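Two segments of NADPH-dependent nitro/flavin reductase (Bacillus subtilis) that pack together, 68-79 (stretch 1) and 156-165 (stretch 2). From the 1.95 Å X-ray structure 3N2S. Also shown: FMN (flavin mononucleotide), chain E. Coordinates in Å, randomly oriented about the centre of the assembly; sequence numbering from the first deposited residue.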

ATOM      1  N   PRO A  68      14.604 -15.805  10.554  1.00 20.10           N
ATOM      2  CA  PRO A  68      15.720 -16.315   9.723  1.00 20.03           C
ATOM      3  C   PRO A  68      15.605 -16.147   8.214  1.00 19.93           C
ATOM      4  O   PRO A  68      16.618 -16.099   7.513  1.00 18.17           O
ATOM      5  N   TYR A  69      14.375 -16.058   7.717  1.00 14.92           N
ATOM      6  CA  TYR A  69      14.047 -15.861   6.313  1.00 14.40           C
ATOM      7  C   TYR A  69      14.353 -14.420   5.837  1.00 17.70           C
ATOM      8  O   TYR A  69      14.216 -14.126   4.657  1.00 17.83           O
ATOM      9  N   VAL A  70      14.859 -13.567   6.739  1.00 14.81           N
ATOM     10  CA  VAL A  70      15.329 -12.207   6.431  1.00 12.83           C
ATOM     11  C   VAL A  70      16.803 -12.379   5.983  1.00 18.06           C
ATOM     12  O   VAL A  70      17.246 -11.692   5.061  1.00 15.32           O
ATOM     13  N   GLU A  71      17.558 -13.299   6.646  1.00 17.31           N
ATOM     14  CA  GLU A  71      18.966 -13.569   6.281  1.00 17.78           C
ATOM     15  C   GLU A  71      19.029 -14.541   5.135  1.00 22.67           C
ATOM     16  O   GLU A  71      19.823 -14.341   4.218  1.00 23.35           O
ATOM     17  N   LYS A  72      18.280 -15.660   5.245  1.00 18.53           N
ATOM     18  CA  LYS A  72      18.299 -16.739   4.243  1.00 17.99           C
ATOM     19  C   LYS A  72      17.192 -16.556   3.242  1.00 22.22           C
ATOM     20  O   LYS A  72      16.060 -17.002   3.464  1.00 20.74           O
ATOM     21  N   ASN A  73      17.538 -15.928   2.106  1.00 20.06           N
ATOM     22  CA  ASN A  73      16.620 -15.663   0.985  1.00 19.78           C
ATOM     23  C   ASN A  73      17.445 -15.327  -0.271  1.00 23.22           C
ATOM     24  O   ASN A  73      18.671 -15.309  -0.205  1.00 23.20           O
ATOM     25  N   GLY A  74      16.781 -15.032  -1.379  1.00 20.81           N
ATOM     26  CA  GLY A  74      17.436 -14.669  -2.638  1.00 19.79           C
ATOM     27  C   GLY A  74      17.898 -13.224  -2.669  1.00 22.58           C
ATOM     28  O   GLY A  74      18.839 -12.885  -3.399  1.00 19.80           O
ATOM     29  N   HIS A  75      17.189 -12.348  -1.906  1.00 17.66           N
ATOM     30  CA  HIS A  75      17.472 -10.912  -1.733  1.00 17.00           C
ATOM     31  C   HIS A  75      16.521 -10.364  -0.688  1.00 19.88           C
ATOM     32  O   HIS A  75      15.386 -10.851  -0.593  1.00 19.30           O
ATOM     33  N   PHE A  76      16.963  -9.353   0.078  1.00 15.82           N
ATOM     34  CA  PHE A  76      16.097  -8.706   1.060  1.00 14.32           C
ATOM     35  C   PHE A  76      15.912  -7.236   0.689  1.00 18.40           C
ATOM     36  O   PHE A  76      16.888  -6.484   0.652  1.00 19.67           O
ATOM     37  N   PHE A  77      14.674  -6.849   0.375  1.00 12.49           N
ATOM     38  CA  PHE A  77      14.338  -5.477   0.002  1.00 13.12           C
ATOM     39  C   PHE A  77      13.730  -4.743   1.189  1.00 16.98           C
ATOM     40  O   PHE A  77      12.904  -5.311   1.896  1.00 17.26           O
ATOM     41  N   VAL A  78      14.110  -3.473   1.395  1.00 11.86           N
ATOM     42  CA  VAL A  78      13.489  -2.668   2.452  1.00 11.11           C
ATOM     43  C   VAL A  78      12.753  -1.519   1.774  1.00 13.49           C
ATOM     44  O   VAL A  78      13.383  -0.703   1.085  1.00 11.02           O
ATOM     45  N   PHE A  79      11.419  -1.460   1.968  1.00 10.16           N
ATOM     46  CA  PHE A  79      10.598  -0.399   1.390  1.00  9.92           C
ATOM     47  C   PHE A  79      10.525   0.750   2.350  1.00 13.98           C
ATOM     48  O   PHE A  79      10.183   0.551   3.520  1.00 12.50           O
ATOM     49  N   LEU A 156      11.555   6.907   5.916  1.00 12.69           N
ATOM     50  CA  LEU A 156      11.056   6.027   6.958  1.00 11.86           C
ATOM     51  C   LEU A 156      10.974   4.576   6.469  1.00 14.42           C
ATOM     52  O   LEU A 156      10.085   4.264   5.667  1.00 12.15           O
ATOM     53  N   PRO A 157      11.824   3.656   6.982  1.00 11.77           N
ATOM     54  CA  PRO A 157      11.665   2.230   6.603  1.00 10.69           C
ATOM     55  C   PRO A 157      10.299   1.740   7.128  1.00 12.27           C
ATOM     56  O   PRO A 157       9.902   2.087   8.230  1.00 12.32           O
ATOM     57  N   LEU A 158       9.536   1.043   6.280  1.00  8.05           N
ATOM     58  CA  LEU A 158       8.181   0.599   6.620  1.00  8.25           C
ATOM     59  C   LEU A 158       8.134  -0.897   6.862  1.00 12.84           C
ATOM     60  O   LEU A 158       7.498  -1.350   7.812  1.00 12.67           O
ATOM     61  N   PHE A 159       8.747  -1.664   5.953  1.00 11.01           N
ATOM     62  CA  PHE A 159       8.778  -3.136   6.031  1.00 10.36           C
ATOM     63  C   PHE A 159       9.821  -3.640   5.060  1.00 15.37           C
ATOM     64  O   PHE A 159      10.159  -2.948   4.096  1.00 13.33           O
ATOM     65  N   GLY A 160      10.297  -4.846   5.325  1.00 11.59           N
ATOM     66  CA  GLY A 160      11.166  -5.552   4.407  1.00 12.30           C
ATOM     67  C   GLY A 160      10.312  -6.465   3.542  1.00 14.71           C
ATOM     68  O   GLY A 160       9.108  -6.677   3.812  1.00 11.91           O
ATOM     69  N   LEU A 161      10.915  -6.991   2.485  1.00 11.25           N
ATOM     70  CA  LEU A 161      10.299  -7.976   1.609  1.00 10.68           C
ATOM     71  C   LEU A 161      11.372  -8.993   1.286  1.00 16.76           C
ATOM     72  O   LEU A 161      12.343  -8.659   0.607  1.00 15.94           O
ATOM     73  N   ALA A 162      11.246 -10.197   1.861  1.00 13.77           N
ATOM     74  CA  ALA A 162      12.147 -11.312   1.626  1.00 13.31           C
ATOM     75  C   ALA A 162      11.654 -11.979   0.347  1.00 15.34           C
ATOM     76  O   ALA A 162      10.459 -12.209   0.196  1.00 14.13           O
ATOM     77  N   VAL A 163      12.556 -12.172  -0.624  1.00 11.20           N
ATOM     78  CA  VAL A 163      12.225 -12.784  -1.912  1.00 12.30           C
ATOM     79  C   VAL A 163      13.234 -13.917  -2.164  1.00 17.62           C
ATOM     80  O   VAL A 163      14.416 -13.737  -1.906  1.00 16.79           O
ATOM     81  N   GLY A 164      12.766 -15.054  -2.652  1.00 16.95           N
ATOM     82  CA  GLY A 164      13.667 -16.161  -2.955  1.00 17.45           C
ATOM     83  C   GLY A 164      12.989 -17.359  -3.580  1.00 22.35           C
ATOM     84  O   GLY A 164      11.781 -17.341  -3.849  1.00 20.53           O
ATOM     85  N   HIS A 165      13.781 -18.414  -3.802  1.00 20.10           N
ATOM     86  CA  HIS A 165      13.331 -19.684  -4.369  1.00 20.37           C
ATOM     87  C   HIS A 165      12.779 -20.477  -3.203  1.00 23.53           C
ATOM     88  O   HIS A 165      13.509 -20.702  -2.244  1.00 22.84           O
TER

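Strands 75-79 and 156-164 pair antiparallel, and their side chains alternate between two faces of the sheet: Phe 76, Val 78 and Ala 162 on one, His 75, Phe 77, Phe 79, Phe 159, Leu 161 and Val 163 on the other. Pro 157 lies sideways, its CB 4.0 Å from CG1 of Val 78 (t). Leu 158 (m, t) also lies sideways, while its N donates to Phe 79 O at 2.9 Å. Phe 159 (p) has its ring end nearer stretch 1 than its CB, with CE1 3.5 Å from Phe 79 CB (chi1 m); the two rings are nearly parallel but slid apart, with little overlap. Gly 160 leaves space for the Phe 76 ring (chi1 t), whose CZ comes 3.5 Å from Gly 160 CA; an ideal CB here would clash with CZ. Leu 161 (t, p) packs its CB 4.1 Å from Phe 79 CE2 and 4.4 Å from Phe 77 CB. Ala 162 CB sits 3.4 Å from Tyr 69 O, which Asn 73 ND2 (p) binds at 2.8 Å. Tyr 69 OH (chi1 p) donates to FMN O2 at 2.8 Å. Val 163 (t) sets CG2 against the Phe 77 ring edge, 3.8 Å from CD2, and its O accepts from Gly 74 N at 2.7 Å. Gly 164 closes tightly on Gly 74; an ideal CB on Gly 164 would clash with Gly 74 N.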

ATOM      1  CB  PRO A  68      15.818 -17.799  10.124  1.00 22.70           C
ATOM      2  CG  PRO A  68      14.466 -18.131  10.672  1.00 28.29           C
ATOM      3  CD  PRO A  68      14.014 -16.882  11.369  1.00 23.06           C
ATOM      4  CB  TYR A  69      12.611 -16.312   6.012  1.00 13.93           C
ATOM      5  CG  TYR A  69      11.618 -16.028   7.129  1.00 14.23           C
ATOM      6  CD1 TYR A  69      10.782 -14.912   7.078  1.00 15.07           C
ATOM      7  CD2 TYR A  69      11.492 -16.894   8.217  1.00 14.38           C
ATOM      8  CE1 TYR A  69       9.857 -14.654   8.092  1.00 14.76           C
ATOM      9  CE2 TYR A  69      10.584 -16.637   9.247  1.00 14.69           C
ATOM     10  CZ  TYR A  69       9.766 -15.514   9.176  1.00 17.38           C
ATOM     11  OH  TYR A  69       8.854 -15.285  10.171  1.00 15.56           O
ATOM     12  CB  VAL A  70      15.202 -11.269   7.672  1.00 16.07           C
ATOM     13  CG1 VAL A  70      16.029  -9.987   7.510  1.00 15.43           C
ATOM     14  CG2 VAL A  70      13.733 -10.927   7.947  1.00 15.33           C
ATOM     15  CB  GLU A  71      19.752 -14.231   7.429  1.00 18.54           C
ATOM     16  CG  GLU A  71      20.156 -13.344   8.571  1.00 30.13           C
ATOM     17  CD  GLU A  71      21.165 -14.006   9.495  1.00 42.92           C
ATOM     18  OE1 GLU A  71      20.775 -14.377  10.622  1.00 35.36           O
ATOM     19  OE2 GLU A  71      22.346 -14.145   9.101  1.00 34.63           O
ATOM     20  CB  LYS A  72      18.205 -18.129   4.914  1.00 21.03           C
ATOM     21  CG  LYS A  72      18.549 -19.283   3.967  1.00 37.56           C
ATOM     22  CD  LYS A  72      18.318 -20.656   4.615  1.00 48.34           C
ATOM     23  CE  LYS A  72      19.031 -21.770   3.882  1.00 55.87           C
ATOM     24  NZ  LYS A  72      18.487 -21.987   2.518  1.00 68.81           N
ATOM     25  CB  ASN A  73      15.625 -14.515   1.362  1.00 19.15           C
ATOM     26  CG  ASN A  73      16.298 -13.236   1.796  1.00 22.45           C
ATOM     27  OD1 ASN A  73      17.278 -12.795   1.190  1.00 15.29           O
ATOM     28  ND2 ASN A  73      15.824 -12.637   2.886  1.00 13.42           N
ATOM     29  CB  HIS A  75      17.287 -10.132  -3.055  1.00 17.59           C
ATOM     30  CG  HIS A  75      18.073  -8.846  -3.120  1.00 21.02           C
ATOM     31  ND1 HIS A  75      19.441  -8.825  -2.918  1.00 23.29           N
ATOM     32  CD2 HIS A  75      17.667  -7.590  -3.411  1.00 23.68           C
ATOM     33  CE1 HIS A  75      19.816  -7.566  -3.063  1.00 23.06           C
ATOM     34  NE2 HIS A  75      18.788  -6.790  -3.376  1.00 23.69           N
ATOM     35  CB  PHE A  76      16.615  -8.875   2.498  1.00 15.34           C
ATOM     36  CG  PHE A  76      15.651  -8.402   3.564  1.00 15.63           C
ATOM     37  CD1 PHE A  76      14.414  -9.026   3.736  1.00 17.00           C
ATOM     38  CD2 PHE A  76      15.979  -7.339   4.408  1.00 15.25           C
ATOM     39  CE1 PHE A  76      13.523  -8.570   4.716  1.00 16.68           C
ATOM     40  CE2 PHE A  76      15.095  -6.902   5.387  1.00 16.88           C
ATOM     41  CZ  PHE A  76      13.881  -7.527   5.542  1.00 14.48           C
ATOM     42  CB  PHE A  77      13.339  -5.452  -1.170  1.00 14.33           C
ATOM     43  CG  PHE A  77      13.806  -6.089  -2.462  1.00 15.61           C
ATOM     44  CD1 PHE A  77      14.391  -5.319  -3.466  1.00 17.84           C
ATOM     45  CD2 PHE A  77      13.583  -7.443  -2.713  1.00 16.49           C
ATOM     46  CE1 PHE A  77      14.760  -5.894  -4.690  1.00 18.08           C
ATOM     47  CE2 PHE A  77      13.990  -8.026  -3.925  1.00 17.77           C
ATOM     48  CZ  PHE A  77      14.565  -7.244  -4.906  1.00 16.65           C
ATOM     49  CB  VAL A  78      14.437  -2.193   3.598  1.00 13.81           C
ATOM     50  CG1 VAL A  78      13.674  -1.323   4.611  1.00 11.95           C
ATOM     51  CG2 VAL A  78      15.084  -3.389   4.297  1.00 13.67           C
ATOM     52  CB  PHE A  79       9.183  -0.904   1.002  1.00 11.18           C
ATOM     53  CG  PHE A  79       9.216  -1.670  -0.296  1.00 12.56           C
ATOM     54  CD1 PHE A  79       8.846  -1.061  -1.491  1.00 13.88           C
ATOM     55  CD2 PHE A  79       9.676  -2.987  -0.335  1.00 13.97           C
ATOM     56  CE1 PHE A  79       8.923  -1.757  -2.703  1.00 13.54           C
ATOM     57  CE2 PHE A  79       9.730  -3.690  -1.543  1.00 15.60           C
ATOM     58  CZ  PHE A  79       9.360  -3.066  -2.721  1.00 12.94           C
ATOM     59  CB  LEU A 156       9.662   6.505   7.457  1.00 11.21           C
ATOM     60  CG  LEU A 156       9.103   5.799   8.717  1.00 15.97           C
ATOM     61  CD1 LEU A 156       9.882   6.230   9.995  1.00 15.22           C
ATOM     62  CD2 LEU A 156       7.637   6.132   8.916  1.00 16.66           C
ATOM     63  CB  PRO A 157      12.842   1.536   7.305  1.00 12.76           C
ATOM     64  CG  PRO A 157      13.837   2.671   7.632  1.00 17.71           C
ATOM     65  CD  PRO A 157      12.925   3.831   7.958  1.00 13.85           C
ATOM     66  CB  LEU A 158       7.198   0.964   5.473  1.00  7.59           C
ATOM     67  CG  LEU A 158       7.212   2.421   4.983  1.00 11.35           C
ATOM     68  CD1 LEU A 158       6.235   2.607   3.836  1.00  8.82           C
ATOM     69  CD2 LEU A 158       6.853   3.386   6.133  1.00 13.07           C
ATOM     70  CB  PHE A 159       7.405  -3.765   5.666  1.00 11.29           C
ATOM     71  CG  PHE A 159       6.802  -3.205   4.391  1.00 11.97           C
ATOM     72  CD1 PHE A 159       7.171  -3.709   3.148  1.00 11.87           C
ATOM     73  CD2 PHE A 159       5.873  -2.163   4.435  1.00 13.18           C
ATOM     74  CE1 PHE A 159       6.654  -3.161   1.984  1.00 12.80           C
ATOM     75  CE2 PHE A 159       5.348  -1.618   3.258  1.00 16.04           C
ATOM     76  CZ  PHE A 159       5.744  -2.117   2.042  1.00 13.38           C
ATOM     77  CB  LEU A 161       9.715  -7.350   0.317  1.00 10.93           C
ATOM     78  CG  LEU A 161       8.860  -8.300  -0.541  1.00 14.12           C
ATOM     79  CD1 LEU A 161       7.517  -8.654   0.185  1.00 14.11           C
ATOM     80  CD2 LEU A 161       8.597  -7.699  -1.938  1.00 17.29           C
ATOM     81  CB  ALA A 162      12.099 -12.290   2.794  1.00 14.95           C
ATOM     82  CB  VAL A 163      12.247 -11.762  -3.091  1.00 16.60           C
ATOM     83  CG1 VAL A 163      11.755 -12.421  -4.381  1.00 16.02           C
ATOM     84  CG2 VAL A 163      11.413 -10.502  -2.778  1.00 16.49           C
ATOM     85  CB  HIS A 165      14.512 -20.431  -5.038  1.00 20.92           C
ATOM     86  CG  HIS A 165      15.028 -19.731  -6.257  1.00 23.77           C
ATOM     87  ND1 HIS A 165      14.460 -19.943  -7.494  1.00 25.19           N
ATOM     88  CD2 HIS A 165      16.001 -18.796  -6.379  1.00 25.04           C
ATOM     89  CE1 HIS A 165      15.115 -19.157  -8.332  1.00 24.78           C
ATOM     90  NE2 HIS A 165      16.054 -18.451  -7.710  1.00 24.80           N
TER
HETATM   91  N1  FMN E 400       5.207 -12.363   8.323  1.00 11.45           N
HETATM   92  C2  FMN E 400       6.288 -12.670   9.089  1.00 11.84           C
HETATM   93  O2  FMN E 400       6.642 -13.854   9.241  1.00 12.13           O
HETATM   94  N3  FMN E 400       7.004 -11.692   9.704  1.00 11.57           N
HETATM   95  C4  FMN E 400       6.784 -10.338   9.625  1.00 11.69           C
HETATM   96  O4  FMN E 400       7.482  -9.495  10.202  1.00 12.20           O
HETATM   97  C4A FMN E 400       5.633  -9.943   8.782  1.00 11.22           C
HETATM   98  N5  FMN E 400       5.369  -8.676   8.584  1.00 11.16           N
HETATM   99  C5A FMN E 400       4.361  -8.364   7.647  1.00 11.25           C
HETATM  100  C6  FMN E 400       4.154  -6.992   7.344  1.00 11.52           C
HETATM  101  C7  FMN E 400       3.258  -6.613   6.355  1.00 11.89           C
HETATM  102  C7M FMN E 400       3.143  -5.142   5.984  1.00 12.99           C
HETATM  103  C8  FMN E 400       2.433  -7.614   5.708  1.00 12.05           C
HETATM  104  C8M FMN E 400       1.409  -7.246   4.693  1.00 13.35           C
HETATM  105  C9  FMN E 400       2.607  -8.995   6.019  1.00 11.75           C
HETATM  106  C9A FMN E 400       3.546  -9.398   6.996  1.00 11.27           C
HETATM  107  N10 FMN E 400       3.844 -10.755   7.286  1.00 11.16           N
HETATM  108  C10 FMN E 400       4.868 -11.100   8.112  1.00 11.44           C
HETATM  109  C1' FMN E 400       3.067 -11.823   6.618  1.00 11.28           C
HETATM  110  C2' FMN E 400       1.682 -11.934   7.272  1.00 11.32           C
HETATM  111  O2' FMN E 400       1.858 -12.578   8.464  1.00 10.83           O
HETATM  112  C3' FMN E 400       0.828 -12.804   6.355  1.00 11.82           C
HETATM  113  O3' FMN E 400       0.686 -12.080   5.096  1.00 12.78           O
HETATM  114  C4' FMN E 400      -0.583 -13.167   7.001  1.00 12.64           C
HETATM  115  O4' FMN E 400      -0.341 -14.164   8.013  1.00 13.83           O
HETATM  116  C5' FMN E 400      -1.477 -13.849   5.929  1.00 12.92           C
HETATM  117  O5' FMN E 400      -0.768 -15.043   5.483  1.00 12.55           O
HETATM  118  P   FMN E 400      -0.485 -15.329   3.918  1.00 11.81           P
HETATM  119  O1P FMN E 400      -1.797 -15.433   3.182  1.00 12.08           O
HETATM  120  O2P FMN E 400       0.351 -16.583   4.051  1.00 13.67           O
HETATM  121  O3P FMN E 400       0.431 -14.169   3.492  1.00 12.50           O